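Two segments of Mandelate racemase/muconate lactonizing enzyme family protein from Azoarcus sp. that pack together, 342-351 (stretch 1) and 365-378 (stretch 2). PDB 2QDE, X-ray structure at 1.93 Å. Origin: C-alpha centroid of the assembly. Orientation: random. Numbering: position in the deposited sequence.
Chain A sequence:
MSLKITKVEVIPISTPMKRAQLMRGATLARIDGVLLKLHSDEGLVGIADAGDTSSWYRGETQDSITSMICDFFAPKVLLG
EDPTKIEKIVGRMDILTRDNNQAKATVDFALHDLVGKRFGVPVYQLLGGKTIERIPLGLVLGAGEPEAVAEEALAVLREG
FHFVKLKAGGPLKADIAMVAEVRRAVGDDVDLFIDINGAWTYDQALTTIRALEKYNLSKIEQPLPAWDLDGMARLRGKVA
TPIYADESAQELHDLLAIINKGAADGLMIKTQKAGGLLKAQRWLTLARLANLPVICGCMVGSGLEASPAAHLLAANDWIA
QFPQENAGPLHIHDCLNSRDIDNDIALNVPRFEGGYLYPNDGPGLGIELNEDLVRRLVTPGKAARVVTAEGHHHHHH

Stretch 1 (342-351) DNDIALNVPR
Stretch 2 (365-378) LGIELNEDLVRRLV

The most unusual feature of this contact is a side chain that continues a backbone ladder: Asn 348 (chi1 60°, p; chi2 -32°) turns its amide onto the main chain of stretch 2, its OD1 accepting from Glu 368 N at 2.9 Å (157°) while its ND2 donates to Gly 366 O at 2.9 Å (135°). An amide suits this place because it offers an acceptor and a donor together. Gly 366 sits at phi/psi 67/33, a positive phi that by itself favours glycine.

The ladder proper is a single beta bridge pairing Ala 346 with Leu 369, CA to CA 4.9 Å. Asn 370 N donates to Ile 345 O and Leu 347 N to Glu 368 O, each 2.8 Å and nearly straight (165° and 168°). The register runs antiparallel: Ile 345 lies nearest Asn 370 and Leu 347 nearest Glu 368, with CA separations of 5.1 and 5.5 Å. Stretch 1 has no regular helix or strand; Ala 346 is extended (-95/119), between Ile 345 (-65/-12) and Leu 347 (-68/-27).

Asn 370 (chi1 178°, t) ends the pairing and caps the helix that follows, its OD1 accepting from Leu 373 N at 3.1 Å. A water accepts from Asn 370 ND2 (3.0 Å) and donates to Asp 344 O (2.7 Å), joining the stretches again.

Of the 639 Å² buried in total, Ile 345 (chi1 60°, p; chi2 168°, t) gives the largest share, 109 Å². Its branched side chain reaches several apolar partners: CG2 meets Leu 377 CD1 at 3.7 Å and Leu 373 CD2 at 4.1 Å, while CD1 lies 4.0 Å from Leu 369 CD2. Ile 367 (m, m) serves a second patch, CG2 3.9 Å from Ala 346 CB and CD1 4.0 Å from Pro 350 CD. Exposed Leu 347 (m, t) lays CD2 3.5 Å from Asn 370 CB.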

# COMPACT_ATOMS: atom_id res chain seq x y z
N ASP A 342 30.56 27.02 39.57
CA ASP A 342 31.91 26.93 40.12
C ASP A 342 32.24 25.62 40.83
O ASP A 342 33.35 25.46 41.34
CB ASP A 342 32.16 28.09 41.09
CG ASP A 342 31.24 28.04 42.30
OD1 ASP A 342 30.09 27.55 42.17
OD2 ASP A 342 31.66 28.50 43.38
N ASN A 343 31.29 24.68 40.85
CA ASN A 343 31.54 23.42 41.53
C ASN A 343 31.05 22.22 40.72
O ASN A 343 30.34 21.37 41.23
CB ASN A 343 30.86 23.44 42.91
CG ASN A 343 31.25 22.26 43.78
OD1 ASN A 343 30.54 21.25 43.85
ND2 ASN A 343 32.39 22.37 44.46
N ASP A 344 31.46 22.16 39.45
CA ASP A 344 31.08 21.06 38.55
C ASP A 344 32.28 20.12 38.45
O ASP A 344 33.42 20.55 38.65
CB ASP A 344 30.75 21.61 37.16
CG ASP A 344 30.06 20.59 36.27
OD1 ASP A 344 28.87 20.30 36.50
OD2 ASP A 344 30.71 20.06 35.34
N ILE A 345 32.05 18.84 38.15
CA ILE A 345 33.19 17.93 38.04
C ILE A 345 34.06 18.34 36.87
O ILE A 345 35.18 17.85 36.71
CB ILE A 345 32.76 16.45 37.88
CG1 ILE A 345 31.93 16.27 36.61
CG2 ILE A 345 31.98 16.00 39.10
CD1 ILE A 345 31.73 14.81 36.25
N ALA A 346 33.53 19.24 36.03
CA ALA A 346 34.29 19.77 34.91
C ALA A 346 34.87 21.07 35.44
O ALA A 346 34.12 21.97 35.84
CB ALA A 346 33.38 20.07 33.72
N LEU A 347 36.19 21.18 35.48
CA LEU A 347 36.82 22.40 35.97
C LEU A 347 36.54 23.53 34.99
O LEU A 347 36.50 24.69 35.38
CB LEU A 347 38.33 22.22 36.12
CG LEU A 347 38.82 21.29 37.23
CD1 LEU A 347 40.30 21.03 37.04
CD2 LEU A 347 38.54 21.91 38.59
N ASN A 348 36.35 23.17 33.73
CA ASN A 348 36.09 24.15 32.68
C ASN A 348 34.82 23.83 31.89
O ASN A 348 34.87 23.39 30.74
CB ASN A 348 37.30 24.22 31.75
CG ASN A 348 37.61 22.88 31.09
OD1 ASN A 348 37.39 21.81 31.67
ND2 ASN A 348 38.14 22.94 29.87
N VAL A 349 33.67 24.07 32.52
CA VAL A 349 32.37 23.82 31.91
C VAL A 349 32.22 24.58 30.60
O VAL A 349 32.61 25.74 30.50
CB VAL A 349 31.24 24.27 32.86
CG1 VAL A 349 29.89 23.86 32.30
CG2 VAL A 349 31.44 23.65 34.25
N PRO A 350 31.67 23.93 29.56
CA PRO A 350 31.50 24.63 28.28
C PRO A 350 30.72 25.92 28.51
O PRO A 350 29.82 25.98 29.36
CB PRO A 350 30.73 23.62 27.44
CG PRO A 350 31.29 22.32 27.91
CD PRO A 350 31.33 22.50 29.42
N ARG A 351 31.05 26.96 27.74
CA ARG A 351 30.41 28.25 27.89
C ARG A 351 28.94 28.35 27.45
O ARG A 351 28.60 28.14 26.29
CB ARG A 351 31.23 29.32 27.16
CG ARG A 351 30.66 30.72 27.26
CD ARG A 351 31.77 31.77 27.18
NE ARG A 351 32.25 32.02 25.83
CZ ARG A 351 31.73 32.93 25.01
NH1 ARG A 351 30.71 33.68 25.40
NH2 ARG A 351 32.25 33.12 23.80
N LEU A 365 37.48 16.04 24.13
CA LEU A 365 36.23 16.68 24.52
C LEU A 365 36.51 18.04 25.16
O LEU A 365 35.58 18.80 25.45
CB LEU A 365 35.44 15.79 25.49
CG LEU A 365 34.85 14.52 24.89
CD1 LEU A 365 34.36 13.60 25.99
CD2 LEU A 365 33.71 14.88 23.93
N GLY A 366 37.79 18.33 25.39
CA GLY A 366 38.18 19.60 25.98
C GLY A 366 37.77 19.83 27.42
O GLY A 366 37.50 20.97 27.80
N ILE A 367 37.72 18.76 28.21
CA ILE A 367 37.32 18.86 29.61
C ILE A 367 38.42 18.40 30.58
O ILE A 367 39.11 17.41 30.33
CB ILE A 367 36.05 18.00 29.89
CG1 ILE A 367 34.88 18.50 29.03
CG2 ILE A 367 35.70 18.03 31.37
CD1 ILE A 367 34.42 19.90 29.38
N GLU A 368 38.55 19.14 31.68
CA GLU A 368 39.52 18.85 32.73
C GLU A 368 38.72 18.50 33.98
O GLU A 368 37.98 19.33 34.50
CB GLU A 368 40.37 20.08 33.04
CG GLU A 368 41.03 20.70 31.83
CD GLU A 368 42.36 20.09 31.52
OE1 GLU A 368 42.47 18.84 31.58
OE2 GLU A 368 43.30 20.85 31.20
N LEU A 369 38.86 17.27 34.46
CA LEU A 369 38.11 16.84 35.64
C LEU A 369 38.65 17.33 36.97
O LEU A 369 39.86 17.37 37.20
CB LEU A 369 38.01 15.31 35.69
CG LEU A 369 36.99 14.58 34.82
CD1 LEU A 369 37.04 13.10 35.12
CD2 LEU A 369 35.59 15.12 35.08
N ASN A 370 37.74 17.70 37.86
CA ASN A 370 38.11 18.11 39.20
C ASN A 370 38.14 16.75 39.90
O ASN A 370 37.11 16.28 40.38
CB ASN A 370 37.03 19.01 39.80
CG ASN A 370 37.34 19.42 41.22
OD1 ASN A 370 38.01 18.70 41.96
ND2 ASN A 370 36.84 20.58 41.63
N GLU A 371 39.31 16.12 39.94
CA GLU A 371 39.46 14.79 40.53
C GLU A 371 38.97 14.62 41.97
O GLU A 371 38.29 13.64 42.29
CB GLU A 371 40.92 14.34 40.46
CG GLU A 371 41.49 14.21 39.05
CD GLU A 371 40.76 13.19 38.19
OE1 GLU A 371 40.18 12.22 38.74
OE2 GLU A 371 40.78 13.35 36.94
N ASP A 372 39.31 15.56 42.86
CA ASP A 372 38.86 15.41 44.23
C ASP A 372 37.34 15.55 44.36
O ASP A 372 36.73 14.87 45.19
CB ASP A 372 39.62 16.37 45.16
CG ASP A 372 39.85 17.73 44.56
OD1 ASP A 372 38.89 18.53 44.52
OD2 ASP A 372 41.01 18.01 44.13
N LEU A 373 36.73 16.39 43.54
CA LEU A 373 35.27 16.54 43.59
C LEU A 373 34.65 15.23 43.13
O LEU A 373 33.63 14.79 43.66
CB LEU A 373 34.81 17.69 42.68
CG LEU A 373 33.30 17.87 42.51
CD1 LEU A 373 32.63 18.07 43.86
CD2 LEU A 373 33.04 19.08 41.61
N VAL A 374 35.27 14.60 42.14
CA VAL A 374 34.76 13.34 41.63
C VAL A 374 34.73 12.33 42.79
O VAL A 374 33.74 11.64 43.00
CB VAL A 374 35.65 12.79 40.51
CG1 VAL A 374 35.35 11.32 40.27
CG2 VAL A 374 35.40 13.59 39.24
N ARG A 375 35.83 12.26 43.53
CA ARG A 375 35.89 11.34 44.67
C ARG A 375 34.79 11.66 45.67
O ARG A 375 34.17 10.76 46.22
CB ARG A 375 37.25 11.40 45.35
CG ARG A 375 38.32 10.59 44.65
CD ARG A 375 39.59 10.53 45.49
NE ARG A 375 40.32 11.79 45.44
CZ ARG A 375 41.07 12.19 44.41
NH1 ARG A 375 41.19 11.42 43.34
NH2 ARG A 375 41.71 13.35 44.46
N ARG A 376 34.52 12.95 45.90
CA ARG A 376 33.48 13.35 46.84
C ARG A 376 32.08 12.98 46.38
O ARG A 376 31.18 12.80 47.20
CB ARG A 376 33.54 14.86 47.12
CG ARG A 376 34.70 15.29 48.02
CD ARG A 376 34.52 16.71 48.52
NE ARG A 376 34.80 17.72 47.50
CZ ARG A 376 36.02 18.03 47.08
NH1 ARG A 376 37.09 17.40 47.58
NH2 ARG A 376 36.18 18.96 46.14
N LEU A 377 31.88 12.85 45.07
CA LEU A 377 30.55 12.53 44.54
C LEU A 377 30.28 11.04 44.29
O LEU A 377 29.19 10.69 43.84
CB LEU A 377 30.28 13.32 43.26
CG LEU A 377 30.26 14.85 43.34
CD1 LEU A 377 29.81 15.42 42.00
CD2 LEU A 377 29.32 15.33 44.44
N VAL A 378 31.24 10.17 44.57
CA VAL A 378 31.03 8.75 44.37
C VAL A 378 29.78 8.31 45.15
O VAL A 378 29.60 8.66 46.31
CB VAL A 378 32.25 7.93 44.83
CG1 VAL A 378 32.00 6.43 44.65
CG2 VAL A 378 33.47 8.35 44.02
O HOH W 1 34.92 22.34 40.08